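Local coordinates for protein putative oxidoreductase (Staphylococcus aureus subsp. aureus, PDB 3IV4) that is a putative oxidoreductase of the thioredoxin fold, probably a monothiol bacilliredoxin of the BrxC family acting in thiol-disulfide exchange, at residues A[95-98]-A[99-103]; A[43-46]-A[47-50]. All coordinates share one frame; numbering follows the deposited sequence.

How the interactions relate
Interaction 2 is a run of two turns inside helix 37-53, whereas interaction 1 is the exit of the edge strand 92-98 into the loop before helix 104-110. Both centres lie about 10 Å from the centre of the chain, yet interaction 2 is partly buried, with aromatic side chains against the sheet and a salt bridge on its outer flank, while interaction 1 is a surface turn built largely from polar groups, with I102 as its buried residue. Their chemistry differs accordingly: regular backbone bonds and a CH-pi contact against a turn bond, a histidine-carboxylate pair and a water. They meet where Q45 packs on I102 and N103.

Interaction 1 (A[95-98]-A[99-103]); sequences WNRD and HGDIN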
ATOM      1  N   TRP A  95      -5.594   5.414  -8.085  1.00  9.78           N
ATOM      2  CA  TRP A  95      -4.532   6.345  -7.677  1.00  8.93           C
ATOM      3  C   TRP A  95      -3.281   5.554  -7.347  1.00  8.66           C
ATOM      4  O   TRP A  95      -3.356   4.428  -6.829  1.00  8.45           O
ATOM      5  CB  TRP A  95      -4.998   7.116  -6.429  1.00  9.21           C
ATOM      6  CG  TRP A  95      -4.001   7.982  -5.662  1.00  8.99           C
ATOM      7  CD1 TRP A  95      -3.846   9.349  -5.745  1.00 10.40           C
ATOM      8  CD2 TRP A  95      -3.113   7.549  -4.613  1.00  9.00           C
ATOM      9  NE1 TRP A  95      -2.914   9.777  -4.823  1.00 10.55           N
ATOM     10  CE2 TRP A  95      -2.465   8.695  -4.110  1.00  9.57           C
ATOM     11  CE3 TRP A  95      -2.822   6.295  -4.037  1.00  9.10           C
ATOM     12  CZ2 TRP A  95      -1.516   8.629  -3.097  1.00  9.35           C
ATOM     13  CZ3 TRP A  95      -1.897   6.232  -3.022  1.00  8.86           C
ATOM     14  CH2 TRP A  95      -1.255   7.395  -2.557  1.00  9.70           C
ATOM     15  N   ASN A  96      -2.129   6.149  -7.636  1.00  8.80           N
ATOM     16  CA  ASN A  96      -0.871   5.644  -7.091  1.00  9.25           C
ATOM     17  C   ASN A  96       0.102   6.811  -6.886  1.00  9.15           C
ATOM     18  O   ASN A  96      -0.017   7.852  -7.550  1.00 10.03           O
ATOM     19  CB  ASN A  96      -0.262   4.583  -8.012  1.00  9.32           C
ATOM     20  CG  ASN A  96       0.281   5.163  -9.301  1.00 12.15           C
ATOM     21  OD1 ASN A  96       1.402   5.649  -9.343  1.00 14.58           O
ATOM     22  ND2 ASN A  96      -0.514   5.102 -10.368  1.00 13.93           N
ATOM     23  N   ARG A  97       1.057   6.615  -5.982  1.00  9.26           N
ATOM     24  CA  ARG A  97       2.164   7.542  -5.793  1.00  8.83           C
ATOM     25  C   ARG A  97       3.369   6.750  -5.360  1.00  9.03           C
ATOM     26  O   ARG A  97       3.238   5.625  -4.853  1.00  9.30           O
ATOM     27  CB  ARG A  97       1.862   8.606  -4.722  1.00  9.50           C
ATOM     28  CG  ARG A  97       0.897   9.713  -5.123  1.00  8.73           C
ATOM     29  CD  ARG A  97       1.349  10.530  -6.333  1.00  8.93           C
ATOM     30  NE  ARG A  97       0.486  11.693  -6.541  1.00 10.27           N
ATOM     31  CZ  ARG A  97      -0.691  11.663  -7.171  1.00  9.81           C
ATOM     32  NH1 ARG A  97      -1.149  10.525  -7.692  1.00  9.09           N
ATOM     33  NH2 ARG A  97      -1.411  12.778  -7.290  1.00 11.86           N
ATOM     34  N   ASP A  98       4.549   7.335  -5.519  1.00  9.88           N
ATOM     35  CA  ASP A  98       5.744   6.639  -5.073  1.00 10.35           C
ATOM     36  C   ASP A  98       6.691   7.587  -4.367  1.00 10.70           C
ATOM     37  O   ASP A  98       6.516   8.811  -4.421  1.00 10.76           O
ATOM     38  CB  ASP A  98       6.445   5.922  -6.238  1.00 10.47           C
ATOM     39  CG  ASP A  98       6.808   6.866  -7.353  1.00 12.49           C
ATOM     40  OD1 ASP A  98       7.798   7.618  -7.206  1.00 15.61           O
ATOM     41  OD2 ASP A  98       6.114   6.852  -8.402  1.00 13.99           O
ATOM     42  N   HIS A  99       7.671   6.998  -3.677  1.00 11.28           N
ATOM     43  CA  HIS A  99       8.688   7.758  -2.933  1.00 11.89           C
ATOM     44  C   HIS A  99       8.078   8.810  -2.026  1.00 12.55           C
ATOM     45  O   HIS A  99       7.072   8.532  -1.364  1.00 12.00           O
ATOM     46  CB  HIS A  99       9.776   8.298  -3.878  1.00 12.74           C
ATOM     47  CG  HIS A  99      10.481   7.218  -4.635  1.00 13.41           C
ATOM     48  ND1 HIS A  99      10.021   6.737  -5.840  1.00 15.34           N
ATOM     49  CD2 HIS A  99      11.607   6.515  -4.355  1.00 15.07           C
ATOM     50  CE1 HIS A  99      10.815   5.764  -6.255  1.00 14.92           C
ATOM     51  NE2 HIS A  99      11.794   5.621  -5.379  1.00 15.71           N
ATOM     52  N   GLY A 100       8.656  10.009  -1.985  1.00 12.85           N
ATOM     53  CA  GLY A 100       8.152  11.053  -1.100  1.00 12.99           C
ATOM     54  C   GLY A 100       6.760  11.590  -1.363  1.00 12.55           C
ATOM     55  O   GLY A 100       6.209  12.309  -0.531  1.00 13.50           O
ATOM     56  N   ASP A 101       6.184  11.240  -2.513  1.00 12.41           N
ATOM     57  CA  ASP A 101       4.797  11.614  -2.800  1.00 13.42           C
ATOM     58  C   ASP A 101       3.781  10.792  -2.022  1.00 12.10           C
ATOM     59  O   ASP A 101       2.580  11.076  -2.090  1.00 13.87           O
ATOM     60  CB  ASP A 101       4.478  11.452  -4.280  1.00 13.15           C
ATOM     61  CG  ASP A 101       4.873  12.649  -5.120  1.00 17.70           C
ATOM     62  OD1 ASP A 101       5.145  13.761  -4.592  1.00 20.52           O
ATOM     63  OD2 ASP A 101       4.881  12.462  -6.351  1.00 20.57           O
ATOM     64  N   ILE A 102       4.242   9.769  -1.296  1.00 10.84           N
ATOM     65  CA  ILE A 102       3.366   9.021  -0.389  1.00 10.90           C
ATOM     66  C   ILE A 102       3.401   9.729   0.957  1.00 11.34           C
ATOM     67  O   ILE A 102       4.388   9.635   1.708  1.00 11.61           O
ATOM     68  CB  ILE A 102       3.821   7.552  -0.198  1.00 10.04           C
ATOM     69  CG1 ILE A 102       3.887   6.800  -1.538  1.00  9.61           C
ATOM     70  CG2 ILE A 102       2.844   6.789   0.759  1.00 10.29           C
ATOM     71  CD1 ILE A 102       4.740   5.526  -1.486  1.00  8.85           C
ATOM     72  N   ASN A 103       2.328  10.435   1.281  1.00 11.76           N
ATOM     73  CA  ASN A 103       2.254  11.119   2.570  1.00 12.26           C
ATOM     74  C   ASN A 103       0.790  11.228   2.960  1.00 12.45           C
ATOM     75  O   ASN A 103      -0.100  10.946   2.142  1.00 12.23           O
ATOM     76  CB  ASN A 103       2.966  12.487   2.515  1.00 13.63           C
ATOM     77  CG  ASN A 103       2.528  13.324   1.335  1.00 14.02           C
ATOM     78  OD1 ASN A 103       1.344  13.606   1.164  1.00 15.43           O
ATOM     79  ND2 ASN A 103       3.481  13.698   0.489  1.00 18.61           N
TER
HETATM   80  O   HOH W   1       4.590   9.692  -7.224  1.00 13.25           O
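D98 OD1 meets the H99 ring at its edge and in its plane, as the acceptor of an almost straight bond from ND1 (2.8 Å, 178°). The carboxylate stands nearly perpendicular to the ring, 87° between planes, and takes the N-H on its anti side, tilted well out of its own plane. Its position comes from a D98 chi1 of 57°, with CG between the backbone N and the carbonyl carbon. The guanidinium of R97 has W95 NE1 over one face, near the rim, and R97 N in turn lies 4.1 Å above the plane of the W95 ring, offset toward its rim. R97 NH1 donates within the guanidinium plane to N96 O (2.9 Å), which fixes the rotation of the group. Nearer the backbone, the arginine methylenes run past D101, with CD 3.9 Å from D101 CB; NE to D101 OD2 is 4.5 Å, beyond a salt bridge. D101 OD2 instead takes a bond from a water that accepts from D98 N. I102 turns its CG1 and CD1 back to the strand end, CG1 3.6 Å from R97 O. D101 N to D98 O (3.1 Å) closes a type II' beta-turn over D98-D101, and I102 N to H99 O follows. N103 OD1 accepts from the backbone N of S106, an asparagine N-cap on helix 104-110, the C-terminal helix that follows the edge strand of this thioredoxin fold.

Interaction 2 (A[43-46]-A[47-50]); sequences YDQF and NKFL
On the inward side of the helix L50 CD1 sits over one face of the F46 ring as a CH-pi contact, 3.8 Å from the centroid and 24° off the ring normal, with F46 also against F28 and L30. One turn links the two residues through the backbone as well, L50 N donating to F46 O. On the outer flank K48 runs extended back across D44: CB, CG and CD pass close to D44 O, and NZ closes a salt bridge on the syn side of D44 OD1 (3.1 Å), 26° out of the carboxylate plane. Q45 bends at chi2, and its OE1 accepts from V104 N at the start of helix 104-110. Y43 CG is anti to the backbone N (chi1 -173°), which directs the ring to H32, Y59 and L30, while Y43 O receives N47 N (2.9 Å). F49 is turned to F28, edge-to-face, and to L107 and A108. With successive i to i+4 backbone bonds throughout, this is an amphipathic alpha-helix, the connection of the beta-alpha-beta unit 26-32, 37-53, 57-61 in a thioredoxin fold.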
ATOM      1  N   TYR A  43       6.087   4.291   4.835  1.00 10.70           N
ATOM      2  CA  TYR A  43       5.370   3.361   5.686  1.00 11.73           C
ATOM      3  C   TYR A  43       4.815   4.102   6.913  1.00 11.86           C
ATOM      4  O   TYR A  43       3.671   3.887   7.322  1.00 11.83           O
ATOM      5  CB  TYR A  43       6.307   2.223   6.114  1.00 11.78           C
ATOM      6  CG  TYR A  43       5.659   1.088   6.884  1.00 14.32           C
ATOM      7  CD1 TYR A  43       5.224  -0.051   6.232  1.00 17.93           C
ATOM      8  CD2 TYR A  43       5.531   1.140   8.269  1.00 18.20           C
ATOM      9  CE1 TYR A  43       4.650  -1.105   6.923  1.00 20.15           C
ATOM     10  CE2 TYR A  43       4.953   0.071   8.978  1.00 20.88           C
ATOM     11  CZ  TYR A  43       4.518  -1.037   8.283  1.00 21.69           C
ATOM     12  OH  TYR A  43       3.948  -2.096   8.956  1.00 25.29           O
ATOM     13  N   ASP A  44       5.635   4.980   7.491  1.00 12.34           N
ATOM     14  CA  ASP A  44       5.179   5.813   8.606  1.00 12.94           C
ATOM     15  C   ASP A  44       3.972   6.696   8.218  1.00 12.22           C
ATOM     16  O   ASP A  44       2.982   6.755   8.958  1.00 12.43           O
ATOM     17  CB  ASP A  44       6.347   6.667   9.097  1.00 14.22           C
ATOM     18  CG  ASP A  44       6.027   7.429  10.371  1.00 17.84           C
ATOM     19  OD1 ASP A  44       6.131   8.657  10.317  1.00 22.21           O
ATOM     20  OD2 ASP A  44       5.674   6.801  11.379  1.00 23.51           O
ATOM     21  N   GLN A  45       4.045   7.360   7.056  1.00 11.83           N
ATOM     22  CA  GLN A  45       2.911   8.152   6.540  1.00 11.86           C
ATOM     23  C   GLN A  45       1.673   7.282   6.349  1.00 11.26           C
ATOM     24  O   GLN A  45       0.564   7.674   6.704  1.00 11.06           O
ATOM     25  CB  GLN A  45       3.270   8.850   5.225  1.00 12.06           C
ATOM     26  CG  GLN A  45       4.358   9.914   5.417  1.00 13.11           C
ATOM     27  CD  GLN A  45       3.875  11.091   6.235  1.00 14.16           C
ATOM     28  OE1 GLN A  45       2.968  11.826   5.827  1.00 13.82           O
ATOM     29  NE2 GLN A  45       4.457  11.257   7.411  1.00 14.94           N
ATOM     30  N   PHE A  46       1.888   6.089   5.807  1.00 10.34           N
ATOM     31  CA  PHE A  46       0.829   5.128   5.528  1.00 10.35           C
ATOM     32  C   PHE A  46       0.130   4.758   6.834  1.00 10.53           C
ATOM     33  O   PHE A  46      -1.105   4.838   6.914  1.00 10.39           O
ATOM     34  CB  PHE A  46       1.458   3.915   4.824  1.00 10.03           C
ATOM     35  CG  PHE A  46       0.488   2.966   4.161  1.00 10.87           C
ATOM     36  CD1 PHE A  46      -0.211   3.336   3.018  1.00 12.83           C
ATOM     37  CD2 PHE A  46       0.360   1.657   4.629  1.00 10.43           C
ATOM     38  CE1 PHE A  46      -1.083   2.412   2.380  1.00 12.54           C
ATOM     39  CE2 PHE A  46      -0.478   0.739   4.004  1.00 10.14           C
ATOM     40  CZ  PHE A  46      -1.210   1.121   2.881  1.00 10.86           C
ATOM     41  N   ASN A  47       0.905   4.393   7.856  0.50 10.99           N
ATOM     42  CA  ASN A  47       0.343   4.070   9.168  0.50 11.60           C
ATOM     43  C   ASN A  47      -0.369   5.238   9.828  0.50 11.36           C
ATOM     44  O   ASN A  47      -1.392   5.039  10.465  0.50 11.54           O
ATOM     45  CB  ASN A  47       1.424   3.581  10.133  0.50 12.39           C
ATOM     46  CG  ASN A  47       1.678   2.106  10.030  0.50 13.79           C
ATOM     47  OD1 ASN A  47       0.811   1.290  10.329  0.50 14.23           O
ATOM     48  ND2 ASN A  47       2.885   1.750   9.617  0.50 16.41           N
ATOM     49  N   LYS A  48       0.193   6.444   9.716  1.00 11.19           N
ATOM     50  CA  LYS A  48      -0.439   7.643  10.296  1.00 11.08           C
ATOM     51  C   LYS A  48      -1.777   7.919   9.638  1.00 11.08           C
ATOM     52  O   LYS A  48      -2.776   8.192  10.303  1.00 12.18           O
ATOM     53  CB  LYS A  48       0.485   8.855  10.148  1.00 11.12           C
ATOM     54  CG  LYS A  48       1.543   8.943  11.234  1.00 11.68           C
ATOM     55  CD  LYS A  48       2.648   9.846  10.759  1.00 13.32           C
ATOM     56  CE  LYS A  48       3.596  10.188  11.872  1.00 15.20           C
ATOM     57  NZ  LYS A  48       4.570  11.167  11.294  1.00 19.25           N
ATOM     58  N   PHE A  49      -1.818   7.800   8.321  1.00 10.74           N
ATOM     59  CA  PHE A  49      -3.057   8.013   7.597  1.00 10.83           C
ATOM     60  C   PHE A  49      -4.121   6.971   7.980  1.00 11.21           C
ATOM     61  O   PHE A  49      -5.270   7.319   8.318  1.00 13.09           O
ATOM     62  CB  PHE A  49      -2.747   7.951   6.099  1.00 10.50           C
ATOM     63  CG  PHE A  49      -3.972   7.865   5.236  1.00 11.88           C
ATOM     64  CD1 PHE A  49      -4.768   8.992   5.027  1.00 11.98           C
ATOM     65  CD2 PHE A  49      -4.328   6.656   4.634  1.00 11.17           C
ATOM     66  CE1 PHE A  49      -5.900   8.916   4.232  1.00 13.54           C
ATOM     67  CE2 PHE A  49      -5.453   6.572   3.840  1.00 12.23           C
ATOM     68  CZ  PHE A  49      -6.234   7.705   3.634  1.00 13.02           C
ATOM     69  N   LEU A  50      -3.754   5.690   7.924  1.00 11.66           N
ATOM     70  CA  LEU A  50      -4.724   4.636   8.210  1.00 11.67           C
ATOM     71  C   LEU A  50      -5.242   4.692   9.640  1.00 11.97           C
ATOM     72  O   LEU A  50      -6.450   4.506   9.885  1.00 12.29           O
ATOM     73  CB  LEU A  50      -4.105   3.269   7.935  1.00 11.47           C
ATOM     74  CG  LEU A  50      -3.771   2.968   6.477  1.00 10.79           C
ATOM     75  CD1 LEU A  50      -2.862   1.742   6.410  1.00 11.57           C
ATOM     76  CD2 LEU A  50      -5.035   2.820   5.636  1.00 10.62           C
TER